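Long-range contacts in trichothecene 3-O-acetyltransferase (Gibberella zeae, PDB 3B2S), which probably transfers an acetyl group from acetyl-coenzyme A to the 3-hydroxyl of trichothecene toxins: residues A[17-22]-A[120-125]; A[135-140]-A[150-155]; A[223-228]-A[407-412]; A[10-15]-A[358-363]. All coordinates share one frame; numbering follows the deposited sequence.

Interaction 1 (A[17-22]-A[120-125]). With B2S ((3alpha,7alpha)-3,7,15-trihydroxy-12,13-epoxytrichothec-9-en-8-one), chain E.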
loop_
_atom_site.group_PDB
_atom_site.type_symbol
_atom_site.label_atom_id
_atom_site.label_comp_id
_atom_site.label_asym_id
_atom_site.label_seq_id
_atom_site.Cartn_x
_atom_site.Cartn_y
_atom_site.Cartn_z
ATOM N N LEU A 17 10.389 1.763 -7.849
ATOM C CA LEU A 17 11.748 1.213 -7.681
ATOM C C LEU A 17 12.510 1.704 -6.468
ATOM O O LEU A 17 13.498 1.084 -6.064
ATOM C CB LEU A 17 12.592 1.469 -8.927
ATOM C CG LEU A 17 12.275 0.571 -10.120
ATOM C CD1 LEU A 17 12.983 1.090 -11.352
ATOM C CD2 LEU A 17 12.680 -0.880 -9.778
ATOM N N SER A 18 12.068 2.818 -5.885
ATOM C CA SER A 18 12.841 3.469 -4.825
ATOM C C SER A 18 12.297 3.222 -3.409
ATOM O O SER A 18 12.900 3.624 -2.412
ATOM C CB SER A 18 12.945 4.979 -5.115
ATOM O OG SER A 18 11.710 5.466 -5.600
ATOM N N ILE A 19 11.156 2.557 -3.308
ATOM C CA ILE A 19 10.495 2.458 -2.013
ATOM C C ILE A 19 10.215 1.011 -1.571
ATOM O O ILE A 19 10.167 0.095 -2.411
ATOM C CB ILE A 19 9.200 3.311 -1.976
ATOM C CG1 ILE A 19 8.161 2.780 -2.956
ATOM C CG2 ILE A 19 9.496 4.804 -2.287
ATOM C CD1 ILE A 19 6.794 3.413 -2.770
ATOM N N TYR A 20 10.043 0.833 -0.259
ATOM C CA TYR A 20 9.580 -0.426 0.332
ATOM C C TYR A 20 8.211 -0.254 0.957
ATOM O O TYR A 20 7.979 0.703 1.706
ATOM C CB TYR A 20 10.565 -0.928 1.413
ATOM C CG TYR A 20 11.733 -1.689 0.808
ATOM C CD1 TYR A 20 12.833 -1.003 0.286
ATOM C CD2 TYR A 20 11.695 -3.105 0.682
ATOM C CE1 TYR A 20 13.895 -1.692 -0.333
ATOM C CE2 TYR A 20 12.766 -3.812 0.087
ATOM C CZ TYR A 20 13.860 -3.085 -0.425
ATOM O OH TYR A 20 14.925 -3.752 -1.025
ATOM N N THR A 21 7.306 -1.178 0.650
ATOM C CA THR A 21 6.019 -1.258 1.339
ATOM C C THR A 21 6.169 -2.083 2.627
ATOM O O THR A 21 6.674 -3.209 2.585
ATOM C CB THR A 21 4.963 -1.915 0.443
ATOM O OG1 THR A 21 4.891 -1.187 -0.781
ATOM C CG2 THR A 21 3.585 -1.922 1.141
ATOM N N GLN A 22 5.733 -1.525 3.758
ATOM C CA GLN A 22 5.884 -2.211 5.041
ATOM C C GLN A 22 4.522 -2.570 5.579
ATOM O O GLN A 22 3.597 -1.787 5.441
ATOM C CB GLN A 22 6.575 -1.300 6.074
ATOM C CG GLN A 22 7.912 -0.708 5.619
ATOM C CD GLN A 22 8.339 0.441 6.485
ATOM O OE1 GLN A 22 7.485 1.172 7.016
ATOM N NE2 GLN A 22 9.661 0.645 6.614
ATOM N N LYS A 120 13.796 1.263 6.092
ATOM C CA LYS A 120 12.842 2.350 5.880
ATOM C C LYS A 120 12.017 2.242 4.597
ATOM O O LYS A 120 12.426 1.594 3.623
ATOM C CB LYS A 120 13.576 3.694 5.910
ATOM C CG LYS A 120 14.114 4.032 7.322
ATOM C CD LYS A 120 14.918 5.333 7.321
ATOM C CE LYS A 120 14.077 6.543 6.913
ATOM N NZ LYS A 120 13.121 6.893 7.997
ATOM N N THR A 121 10.847 2.890 4.605
ATOM C CA THR A 121 9.984 2.975 3.431
ATOM C C THR A 121 10.667 3.762 2.310
ATOM O O THR A 121 10.716 3.350 1.133
ATOM C CB THR A 121 8.653 3.681 3.808
ATOM O OG1 THR A 121 7.945 2.874 4.755
ATOM C CG2 THR A 121 7.767 3.943 2.562
ATOM N N LEU A 122 11.184 4.921 2.684
ATOM C CA LEU A 122 11.735 5.844 1.704
ATOM C C LEU A 122 13.251 5.644 1.613
ATOM O O LEU A 122 13.858 5.152 2.556
ATOM C CB LEU A 122 11.390 7.293 2.110
ATOM C CG LEU A 122 9.892 7.634 2.196
ATOM C CD1 LEU A 122 9.715 9.080 2.659
ATOM C CD2 LEU A 122 9.172 7.397 0.871
ATOM N N PRO A 123 13.869 6.034 0.481
ATOM C CA PRO A 123 15.327 5.880 0.380
ATOM C C PRO A 123 16.066 6.987 1.144
ATOM O O PRO A 123 16.673 7.880 0.534
ATOM C CB PRO A 123 15.576 5.978 -1.124
ATOM C CG PRO A 123 14.479 6.828 -1.630
ATOM C CD PRO A 123 13.285 6.615 -0.740
ATOM N N ILE A 124 15.974 6.933 2.465
ATOM C CA ILE A 124 16.557 7.927 3.350
ATOM C C ILE A 124 17.485 7.206 4.319
ATOM O O ILE A 124 17.124 6.170 4.902
ATOM C CB ILE A 124 15.464 8.725 4.126
ATOM C CG1 ILE A 124 14.638 9.589 3.168
ATOM C CG2 ILE A 124 16.097 9.582 5.229
ATOM C CD1 ILE A 124 13.268 10.027 3.715
ATOM N N GLY A 125 18.699 7.740 4.463
ATOM C CA GLY A 125 19.644 7.248 5.464
ATOM C C GLY A 125 20.544 6.120 4.982
ATOM O O GLY A 125 20.564 5.804 3.792
HETATM C C13 B2S E . -0.666 5.992 -3.332
HETATM O O2 B2S E . -1.059 4.865 -4.225
HETATM C C12 B2S E . 0.253 4.806 -3.584
HETATM C C5 B2S E . 1.491 4.811 -4.495
HETATM C C14 B2S E . 1.273 5.560 -5.836
HETATM C C4 B2S E . 1.604 3.267 -4.720
HETATM C C3 B2S E . 0.758 2.594 -3.594
HETATM O O3 B2S E . 1.496 1.571 -2.885
HETATM C C2 B2S E . 0.459 3.714 -2.595
HETATM O O1 B2S E . 1.639 3.898 -1.734
HETATM C C11 B2S E . 2.720 4.812 -2.229
HETATM C C10 B2S E . 3.887 4.843 -1.413
HETATM C C9 B2S E . 4.436 6.140 -1.406
HETATM C C16 B2S E . 5.674 6.462 -0.553
HETATM C C8 B2S E . 3.840 7.131 -2.227
HETATM O O5 B2S E . 4.306 8.277 -2.266
HETATM C C7 B2S E . 2.578 6.789 -3.106
HETATM O O4 B2S E . 2.303 7.744 -4.141
HETATM C C6 B2S E . 2.713 5.351 -3.684
HETATM C C15 B2S E . 4.054 5.188 -4.453
HETATM O O6 B2S E . 4.710 6.473 -4.448
#

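Interaction 2 (A[135-140]-A[150-155])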
loop_
_atom_site.group_PDB
_atom_site.type_symbol
_atom_site.label_atom_id
_atom_site.label_comp_id
_atom_site.label_asym_id
_atom_site.label_seq_id
_atom_site.Cartn_x
_atom_site.Cartn_y
_atom_site.Cartn_z
ATOM N N PRO A 135 16.958 -5.922 -1.552
ATOM C CA PRO A 135 16.378 -7.274 -1.480
ATOM C C PRO A 135 14.905 -7.243 -1.862
ATOM O O PRO A 135 14.230 -6.235 -1.629
ATOM C CB PRO A 135 16.504 -7.616 -0.008
ATOM C CG PRO A 135 17.718 -6.828 0.424
ATOM C CD PRO A 135 17.494 -5.516 -0.242
ATOM N N VAL A 136 14.422 -8.319 -2.473
ATOM C CA VAL A 136 13.022 -8.387 -2.880
ATOM C C VAL A 136 12.107 -8.302 -1.640
ATOM O O VAL A 136 11.100 -7.594 -1.647
ATOM C CB VAL A 136 12.730 -9.685 -3.689
ATOM C CG1 VAL A 136 11.237 -9.960 -3.777
ATOM C CG2 VAL A 136 13.366 -9.609 -5.096
ATOM N N ILE A 137 12.448 -9.030 -0.591
ATOM C CA ILE A 137 11.624 -8.992 0.611
ATOM C C ILE A 137 12.537 -9.037 1.829
ATOM O O ILE A 137 13.601 -9.658 1.766
ATOM C CB ILE A 137 10.526 -10.110 0.546
ATOM C CG1 ILE A 137 9.347 -9.788 1.455
ATOM C CG2 ILE A 137 11.138 -11.522 0.758
ATOM C CD1 ILE A 137 8.043 -10.516 1.093
ATOM N N LEU A 138 12.156 -8.326 2.897
ATOM C CA LEU A 138 12.900 -8.311 4.156
ATOM C C LEU A 138 11.945 -8.488 5.309
ATOM O O LEU A 138 10.833 -7.950 5.293
ATOM C CB LEU A 138 13.657 -6.964 4.335
ATOM C CG LEU A 138 14.787 -6.683 3.339
ATOM C CD1 LEU A 138 15.163 -5.190 3.362
ATOM C CD2 LEU A 138 16.030 -7.548 3.697
ATOM N N LEU A 139 12.374 -9.230 6.327
ATOM C CA LEU A 139 11.504 -9.519 7.462
ATOM C C LEU A 139 12.143 -9.094 8.782
ATOM O O LEU A 139 13.374 -9.026 8.901
ATOM C CB LEU A 139 11.171 -11.018 7.470
ATOM C CG LEU A 139 10.570 -11.313 6.079
ATOM C CD1 LEU A 139 11.529 -12.149 5.179
ATOM C CD2 LEU A 139 9.145 -11.809 6.069
ATOM N N GLN A 140 11.321 -8.806 9.773
ATOM C CA GLN A 140 11.834 -8.580 11.116
ATOM C C GLN A 140 10.855 -9.134 12.128
ATOM O O GLN A 140 9.643 -8.864 12.046
ATOM C CB GLN A 140 12.072 -7.097 11.363
ATOM C CG GLN A 140 12.709 -6.738 12.738
ATOM C CD GLN A 140 13.415 -5.399 12.667
ATOM O OE1 GLN A 140 14.159 -5.149 11.728
ATOM N NE2 GLN A 140 13.157 -4.517 13.646
ATOM N N LEU A 150 5.669 -8.951 13.788
ATOM C CA LEU A 150 6.279 -9.359 12.544
ATOM C C LEU A 150 6.092 -8.243 11.517
ATOM O O LEU A 150 4.963 -7.888 11.178
ATOM C CB LEU A 150 5.638 -10.664 12.011
ATOM C CG LEU A 150 5.916 -11.019 10.521
ATOM C CD1 LEU A 150 7.392 -11.265 10.202
ATOM C CD2 LEU A 150 5.118 -12.242 10.090
ATOM N N THR A 151 7.197 -7.749 10.981
ATOM C CA THR A 151 7.154 -6.745 9.933
ATOM C C THR A 151 7.703 -7.332 8.652
ATOM O O THR A 151 8.776 -7.967 8.637
ATOM C CB THR A 151 7.923 -5.467 10.352
ATOM O OG1 THR A 151 7.383 -4.993 11.600
ATOM C CG2 THR A 151 7.804 -4.370 9.275
ATOM N N VAL A 152 6.968 -7.102 7.575
ATOM C CA VAL A 152 7.385 -7.520 6.241
ATOM C C VAL A 152 7.552 -6.281 5.368
ATOM O O VAL A 152 6.614 -5.488 5.233
ATOM C CB VAL A 152 6.349 -8.470 5.539
ATOM C CG1 VAL A 152 6.910 -8.929 4.174
ATOM C CG2 VAL A 152 6.021 -9.696 6.428
ATOM N N ASN A 153 8.724 -6.155 4.760
ATOM C CA ASN A 153 9.033 -5.146 3.729
ATOM C C ASN A 153 9.088 -5.776 2.330
ATOM O O ASN A 153 9.777 -6.789 2.132
ATOM C CB ASN A 153 10.423 -4.554 3.980
ATOM C CG ASN A 153 10.426 -3.435 4.977
ATOM O OD1 ASN A 153 9.800 -3.510 6.048
ATOM N ND2 ASN A 153 11.184 -2.390 4.656
ATOM N N GLY A 154 8.375 -5.192 1.368
ATOM C CA GLY A 154 8.424 -5.652 -0.015
ATOM C C GLY A 154 8.971 -4.563 -0.920
ATOM O O GLY A 154 8.524 -3.411 -0.847
ATOM N N GLN A 155 9.915 -4.916 -1.787
ATOM C CA GLN A 155 10.471 -3.945 -2.742
ATOM C C GLN A 155 9.368 -3.579 -3.743
ATOM O O GLN A 155 8.805 -4.453 -4.422
ATOM C CB GLN A 155 11.725 -4.499 -3.445
ATOM C CG GLN A 155 12.748 -3.420 -3.878
ATOM C CD GLN A 155 12.137 -2.379 -4.788
ATOM O OE1 GLN A 155 12.052 -1.176 -4.443
ATOM N NE2 GLN A 155 11.654 -2.824 -5.920
#

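Interaction 3 (A[223-228]-A[407-412]). With B2S ((3alpha,7alpha)-3,7,15-trihydroxy-12,13-epoxytrichothec-9-en-8-one), chain E.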
loop_
_atom_site.group_PDB
_atom_site.type_symbol
_atom_site.label_atom_id
_atom_site.label_comp_id
_atom_site.label_asym_id
_atom_site.label_seq_id
_atom_site.Cartn_x
_atom_site.Cartn_y
_atom_site.Cartn_z
ATOM N N VAL A 223 6.145 13.272 -2.475
ATOM C CA VAL A 223 6.531 14.667 -2.252
ATOM C C VAL A 223 6.472 14.970 -0.750
ATOM O O VAL A 223 5.406 14.879 -0.121
ATOM C CB VAL A 223 5.639 15.655 -3.067
ATOM C CG1 VAL A 223 6.107 17.128 -2.880
ATOM C CG2 VAL A 223 5.595 15.253 -4.565
ATOM N N LEU A 224 7.629 15.307 -0.183
ATOM C CA LEU A 224 7.701 15.798 1.190
ATOM C C LEU A 224 7.555 17.320 1.157
ATOM O O LEU A 224 8.463 18.030 0.718
ATOM C CB LEU A 224 9.008 15.362 1.868
ATOM C CG LEU A 224 9.286 13.846 1.921
ATOM C CD1 LEU A 224 10.615 13.568 2.600
ATOM C CD2 LEU A 224 8.167 13.058 2.597
ATOM N N THR A 225 6.390 17.805 1.587
ATOM C CA THR A 225 6.060 19.230 1.493
ATOM C C THR A 225 6.782 19.964 2.620
ATOM O O THR A 225 6.989 19.391 3.698
ATOM C CB THR A 225 4.510 19.516 1.540
ATOM O OG1 THR A 225 3.913 18.879 2.679
ATOM C CG2 THR A 225 3.818 19.051 0.277
ATOM N N PRO A 226 7.185 21.236 2.382
ATOM C CA PRO A 226 7.909 21.957 3.430
ATOM C C PRO A 226 6.942 22.551 4.463
ATOM O O PRO A 226 7.091 23.705 4.893
ATOM C CB PRO A 226 8.674 23.048 2.655
ATOM C CG PRO A 226 8.245 22.914 1.189
ATOM C CD PRO A 226 7.019 22.056 1.170
ATOM N N VAL A 227 5.955 21.758 4.856
ATOM C CA VAL A 227 5.007 22.159 5.887
ATOM C C VAL A 227 4.950 21.070 6.942
ATOM O O VAL A 227 5.188 19.897 6.642
ATOM C CB VAL A 227 3.578 22.455 5.321
ATOM C CG1 VAL A 227 3.585 23.737 4.478
ATOM C CG2 VAL A 227 3.028 21.265 4.508
ATOM N N SER A 228 4.641 21.463 8.173
ATOM C CA SER A 228 4.528 20.531 9.277
ATOM C C SER A 228 3.301 19.617 9.065
ATOM O O SER A 228 2.189 20.099 8.764
ATOM C CB SER A 228 4.447 21.304 10.588
ATOM O OG SER A 228 4.392 20.424 11.694
ATOM N N PRO A 407 5.878 11.926 7.217
ATOM C CA PRO A 407 4.586 12.325 6.653
ATOM C C PRO A 407 4.769 12.642 5.170
ATOM O O PRO A 407 5.766 13.283 4.786
ATOM C CB PRO A 407 4.224 13.592 7.467
ATOM C CG PRO A 407 4.978 13.444 8.762
ATOM C CD PRO A 407 6.306 12.846 8.286
ATOM N N VAL A 408 3.879 12.126 4.335
ATOM C CA VAL A 408 3.812 12.479 2.920
ATOM C C VAL A 408 2.434 13.130 2.736
ATOM O O VAL A 408 1.417 12.449 2.761
ATOM C CB VAL A 408 3.974 11.237 2.008
ATOM C CG1 VAL A 408 3.873 11.612 0.523
ATOM C CG2 VAL A 408 5.308 10.552 2.291
ATOM N N GLU A 409 2.392 14.458 2.602
ATOM C CA GLU A 409 1.106 15.149 2.687
ATOM C C GLU A 409 0.109 14.578 1.683
ATOM O O GLU A 409 0.409 14.486 0.499
ATOM C CB GLU A 409 1.244 16.661 2.451
ATOM C CG GLU A 409 -0.098 17.376 2.790
ATOM C CD GLU A 409 -0.073 18.888 2.551
ATOM O OE1 GLU A 409 0.924 19.386 1.976
ATOM O OE2 GLU A 409 -1.077 19.549 2.913
ATOM N N SER A 410 -1.078 14.221 2.186
ATOM C CA SER A 410 -2.256 13.735 1.392
ATOM C C SER A 410 -2.201 12.253 1.003
ATOM O O SER A 410 -3.121 11.740 0.382
ATOM C CB SER A 410 -2.600 14.626 0.187
ATOM O OG SER A 410 -2.911 15.926 0.661
ATOM N N LEU A 411 -1.130 11.578 1.393
ATOM C CA LEU A 411 -1.054 10.132 1.215
ATOM C C LEU A 411 -1.867 9.447 2.305
ATOM O O LEU A 411 -1.837 9.847 3.476
ATOM C CB LEU A 411 0.414 9.678 1.251
ATOM C CG LEU A 411 0.738 8.193 1.028
ATOM C CD1 LEU A 411 0.307 7.744 -0.385
ATOM C CD2 LEU A 411 2.234 7.978 1.230
ATOM N N MET A 412 -2.582 8.390 1.912
ATOM C CA MET A 412 -3.499 7.689 2.806
ATOM C C MET A 412 -3.588 6.217 2.433
ATOM O O MET A 412 -3.375 5.870 1.270
ATOM C CB MET A 412 -4.888 8.285 2.667
ATOM C CG MET A 412 -4.928 9.790 2.902
ATOM S SD MET A 412 -6.630 10.340 2.918
ATOM C CE MET A 412 -6.299 12.100 3.081
HETATM C C13 B2S E . -0.666 5.992 -3.332
HETATM O O2 B2S E . -1.059 4.865 -4.225
HETATM C C12 B2S E . 0.253 4.806 -3.584
HETATM C C5 B2S E . 1.491 4.811 -4.495
HETATM C C14 B2S E . 1.273 5.560 -5.836
HETATM C C4 B2S E . 1.604 3.267 -4.720
HETATM C C3 B2S E . 0.758 2.594 -3.594
HETATM O O3 B2S E . 1.496 1.571 -2.885
HETATM C C2 B2S E . 0.459 3.714 -2.595
HETATM O O1 B2S E . 1.639 3.898 -1.734
HETATM C C11 B2S E . 2.720 4.812 -2.229
HETATM C C10 B2S E . 3.887 4.843 -1.413
HETATM C C9 B2S E . 4.436 6.140 -1.406
HETATM C C16 B2S E . 5.674 6.462 -0.553
HETATM C C8 B2S E . 3.840 7.131 -2.227
HETATM O O5 B2S E . 4.306 8.277 -2.266
HETATM C C7 B2S E . 2.578 6.789 -3.106
HETATM O O4 B2S E . 2.303 7.744 -4.141
HETATM C C6 B2S E . 2.713 5.351 -3.684
HETATM C C15 B2S E . 4.054 5.188 -4.453
HETATM O O6 B2S E . 4.710 6.473 -4.448
HETATM O O HOH W 1 2.789 14.572 -0.945
HETATM O O HOH W 2 4.676 15.911 3.418
#

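Interaction 4 (A[10-15]-A[358-363]). With MG (magnesium ion), chain B.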
loop_
_atom_site.group_PDB
_atom_site.type_symbol
_atom_site.label_atom_id
_atom_site.label_comp_id
_atom_site.label_asym_id
_atom_site.label_seq_id
_atom_site.Cartn_x
_atom_site.Cartn_y
_atom_site.Cartn_z
ATOM N N LEU A 10 5.323 -1.957 -15.482
ATOM C CA LEU A 10 4.789 -1.031 -14.484
ATOM C C LEU A 10 5.708 -0.866 -13.277
ATOM O O LEU A 10 5.723 0.195 -12.651
ATOM C CB LEU A 10 3.393 -1.469 -14.021
ATOM C CG LEU A 10 2.286 -1.501 -15.083
ATOM C CD1 LEU A 10 0.976 -2.143 -14.538
ATOM C CD2 LEU A 10 2.035 -0.098 -15.648
ATOM N N GLY A 11 6.472 -1.917 -12.950
ATOM C CA GLY A 11 7.389 -1.877 -11.821
ATOM C C GLY A 11 8.688 -1.134 -12.134
ATOM O O GLY A 11 9.525 -0.964 -11.266
ATOM N N GLN A 12 8.831 -0.674 -13.372
ATOM C CA GLN A 12 9.971 0.137 -13.779
ATOM C C GLN A 12 9.704 1.634 -13.493
ATOM O O GLN A 12 10.549 2.465 -13.787
ATOM C CB GLN A 12 10.307 -0.076 -15.271
ATOM C CG GLN A 12 10.457 -1.552 -15.744
ATOM C CD GLN A 12 11.756 -2.234 -15.280
ATOM O OE1 GLN A 12 12.671 -1.592 -14.778
ATOM N NE2 GLN A 12 11.820 -3.551 -15.443
ATOM N N LEU A 13 8.524 1.958 -12.937
ATOM C CA LEU A 13 8.222 3.330 -12.472
ATOM C C LEU A 13 9.239 3.753 -11.416
ATOM O O LEU A 13 9.461 3.024 -10.419
ATOM C CB LEU A 13 6.804 3.425 -11.904
ATOM C CG LEU A 13 5.628 3.418 -12.883
ATOM C CD1 LEU A 13 4.324 2.969 -12.195
ATOM C CD2 LEU A 13 5.462 4.796 -13.504
ATOM N N PRO A 14 9.920 4.899 -11.648
ATOM C CA PRO A 14 10.949 5.378 -10.714
ATOM C C PRO A 14 10.483 5.485 -9.275
ATOM O O PRO A 14 11.268 5.187 -8.354
ATOM C CB PRO A 14 11.325 6.752 -11.294
ATOM C CG PRO A 14 11.206 6.497 -12.784
ATOM C CD PRO A 14 9.851 5.764 -12.846
ATOM N N GLY A 15 9.222 5.881 -9.088
ATOM C CA GLY A 15 8.635 6.047 -7.755
ATOM C C GLY A 15 8.400 4.737 -7.025
ATOM O O GLY A 15 8.337 4.717 -5.796
ATOM N N PRO A 358 12.964 4.829 -22.984
ATOM C CA PRO A 358 14.111 4.506 -22.115
ATOM C C PRO A 358 14.232 5.433 -20.923
ATOM O O PRO A 358 14.721 5.001 -19.882
ATOM C CB PRO A 358 15.323 4.717 -23.036
ATOM C CG PRO A 358 14.805 4.481 -24.375
ATOM C CD PRO A 358 13.396 5.055 -24.375
ATOM N N ASP A 359 13.814 6.695 -21.087
ATOM C CA ASP A 359 13.834 7.661 -19.974
ATOM C C ASP A 359 12.463 7.665 -19.322
ATOM O O ASP A 359 11.525 8.316 -19.817
ATOM C CB ASP A 359 14.208 9.103 -20.427
ATOM C CG ASP A 359 14.416 10.060 -19.239
ATOM O OD1 ASP A 359 14.126 9.686 -18.073
ATOM O OD2 ASP A 359 14.858 11.209 -19.462
ATOM N N LYS A 360 12.351 6.947 -18.207
ATOM C CA LYS A 360 11.065 6.816 -17.513
ATOM C C LYS A 360 10.930 7.828 -16.385
ATOM O O LYS A 360 9.986 7.754 -15.589
ATOM C CB LYS A 360 10.888 5.373 -16.978
ATOM C CG LYS A 360 10.925 4.311 -18.078
ATOM C CD LYS A 360 10.890 2.856 -17.518
ATOM C CE LYS A 360 10.613 1.831 -18.628
ATOM N NZ LYS A 360 11.498 1.979 -19.861
ATOM N N SER A 361 11.850 8.801 -16.329
ATOM C CA SER A 361 11.945 9.675 -15.149
ATOM C C SER A 361 10.733 10.602 -14.967
ATOM O O SER A 361 10.489 11.068 -13.860
ATOM C CB SER A 361 13.255 10.485 -15.154
ATOM O OG SER A 361 13.296 11.342 -16.296
ATOM N N ASN A 362 9.971 10.846 -16.032
ATOM C CA ASN A 362 8.797 11.729 -15.931
ATOM C C ASN A 362 7.493 10.994 -15.563
ATOM O O ASN A 362 6.457 11.631 -15.389
ATOM C CB ASN A 362 8.524 12.450 -17.240
ATOM C CG ASN A 362 9.675 13.293 -17.713
ATOM O OD1 ASN A 362 10.361 13.944 -16.920
ATOM N ND2 ASN A 362 9.874 13.312 -19.041
ATOM N N VAL A 363 7.530 9.668 -15.458
ATOM C CA VAL A 363 6.270 8.913 -15.322
ATOM C C VAL A 363 6.028 8.685 -13.829
ATOM O O VAL A 363 6.943 8.261 -13.092
ATOM C CB VAL A 363 6.304 7.581 -16.109
ATOM C CG1 VAL A 363 4.908 6.923 -16.143
ATOM C CG2 VAL A 363 6.805 7.817 -17.541
HETATM MG MG MG B . 13.191 13.726 -16.413
HETATM O O HOH W 3 7.234 7.033 -10.687
HETATM O O HOH W 4 13.379 13.230 -18.578
HETATM O O HOH W 5 13.055 14.206 -14.351
#

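Interaction 1 (A[17-22]-A[120-125])
One wall of the trichothecene pocket is formed here, where the start of strand 20-28 in the five-stranded mixed sheet meets the loop 120-125 that follows helix 113-116. Ile19 and Leu122 lie side by side and point the same way, Ile19 CG2 being 4.1 Å from Leu122 CD2. Both also reach the toxin: Ile19 CD1 comes to 3.5 Å from C10 of the bound trichothecene, and Leu122 CD2 touches its methyl C16, so branched aliphatic residues suit a wall that meets the carbon skeleton of the ligand. Ile19 carries CG1 between its backbone N and carbonyl carbon (chi1 65°), which sends CD1 to the ligand and leaves CG2 for Leu122. One backbone bond joins the segments, from Tyr20 N to Thr121 O; it is nearly straight (165°). Pro123, the centre of an inverse gamma turn, sets its ring against the backbone of Ser18, with CD 3.4 Å from Ser18 O. At the other end, buried Gln22 passes at a slant across the Thr121 side chain, with a polar tip held from outside: its NE2 bonds to Arg119 O and Glu113 OE1, while Arg402 binds both Gln22 OE1 and Thr121 OG1. The Thr121 methyl, CG2, rests 3.4 Å from Tyr20 O, a buried carbonyl oxygen that has no hydrogen-bond partner.

Interaction 2 (A[135-140]-A[150-155])
Ile137 and Leu139 flank Val152 on one face of an antiparallel beta hairpin. Val152 divides its branches between them: CG1, anti to the backbone N (chi1 -177°), lies 3.6 Å from Ile137 CD1, and CG2 lies 3.8 Å from Leu139 CD2. The isoleucine chain comes across the valine at a slant, whereas the leucine runs beside it in the same direction. Ile137 also presses CG1 to 3.1 Å from Asn153 O, a close approach between a side chain and the opposing backbone. Gly154 stands opposite Ile137 and adds no side chain of its own to this face. On the other face, Leu138 and Asn153 form a hydrogen-bonded pair whose CB atoms are 4.0 Å apart.

The backbone fixes this register with five bonds. Asn153 N and Leu138 O make one of 2.8 Å, and Leu138 N returns a bond to Asn153 O. Gln140 and Thr151 exchange a second pair, and Gln155 N closes the ladder on Val136 O with an almost straight bond of 172°.

Farther out, polar Asn153 and Thr151 suit their face, where ND2 donates to Arg119 O and OG1 bonds to Ile116 O and Ser24 OG. In the five-stranded mixed sheet, strand 83-88 borders 137-144 and strand 20-28 borders 147-155, while helix 161-176 packs Val167, Ile168 and Leu171 over the face that Ile137, Leu139 and Val152 supply with apolar branches.

Interaction 3 (A[223-228]-A[407-412])
Glu409 reaches across to Thr225 with an extended side chain. Its CB lies 3.5 Å from Thr225 OG1, and CG, anti to the backbone N (chi1 -170°), brings the carboxylate up to the threonine, the two side chains crossing at about a right angle. At the tip, OE1 accepts a hydrogen bond of 3.1 Å from Thr225 OG1, which comes from above the carboxylate plane. The threonine methyl CG2 and Val227 CG2 also touch OE1. OE2 forms a salt bridge with Arg430, a second partner for the buried negative charge that probably favours its ionised form. Threonine suits its place because its hydroxyl donates to OE1 while its methyl packs close by.

Alongside, Leu224 CD2 meets Val408 CG2 at 3.8 Å and Pro407 O at 3.3 Å. Two waters fill in between the backbones: one donates to Val223 O and Glu409 O, while the other accepts from Thr225 N and Glu409 N and donates to Pro407 O.

The arrangement is a water-bridged pairing of loops around a type II beta turn, Val408 to Leu411, which leads into strand 411-414. Leu411, at the end of that turn, places CD1 3.6 Å from C13 of the trichothecene, in the wall of the trichothecene pocket.

Interaction 4 (A[10-15]-A[358-363])
This is a largely apolar contact between the 3-10 turn and helix start of 10-15 and the loop 358-363 that follows helix 340-356. Leu13 CD2 is pressed against Val363 CG1 at 3.4 Å, tighter than usual for two carbons, with the side chains crossing at about a right angle. Val363 rests on Leu350 and Leu354 of helix 340-356 as well, so a compact branched residue fits between helix and loop. Pro14 sets its ring over the type I turn from Lys360 to Val363: CG lies 3.3 Å from Lys360 O, the carbonyl that accepts the turn's own bond from Val363 N. Lys360 offers its aliphatic part, CD lying 3.7 Å from Gln12 CB, while a bend at chi4 (50°) accompanies the turn of NZ to the carbonyl oxygens of Asn357 and Leu354. The amide of Gln12 is likewise held elsewhere, OE1 accepting from Ser73 N. A water ties the backbones, accepting from Gly15 N and donating to Val363 O.

Behind the turn, Asp359 OD1 takes bonds from Ser361 N, making an Asx turn, and from Ser361 OG, both from the same face of its plane. Ser361 OG binds a magnesium ion at 2.4 Å, and a water on that ion donates to Asp359 OD2. Without a direct hydrogen bond, the segments depend on apolar packing and one water bridge, while the Gln12 amide and Lys360 NZ bond elsewhere.

From the N terminus, segment 10-15 opens interaction 4, whose loop closes only at 358-363 and so spans most of the chain. Interactions 1 and 2 both fall within that span, one after the other: 17-22 closes on 120-125, and then the short hairpin 135-140 with 150-155 follows. They meet in the five-stranded mixed sheet, where strands 20-28 and 147-155 are neighbours and Tyr20 OH reaches Pro135 O. Interaction 3 opens later, at 223-228, and closes at 407-412, so it crosses interaction 4. It ties loops beside the seven-stranded sheet, while interactions 1 and 3 both touch the trichothecene, the former through loop residues beside strand 20-28, the latter through Leu411 at the start of strand 411-414.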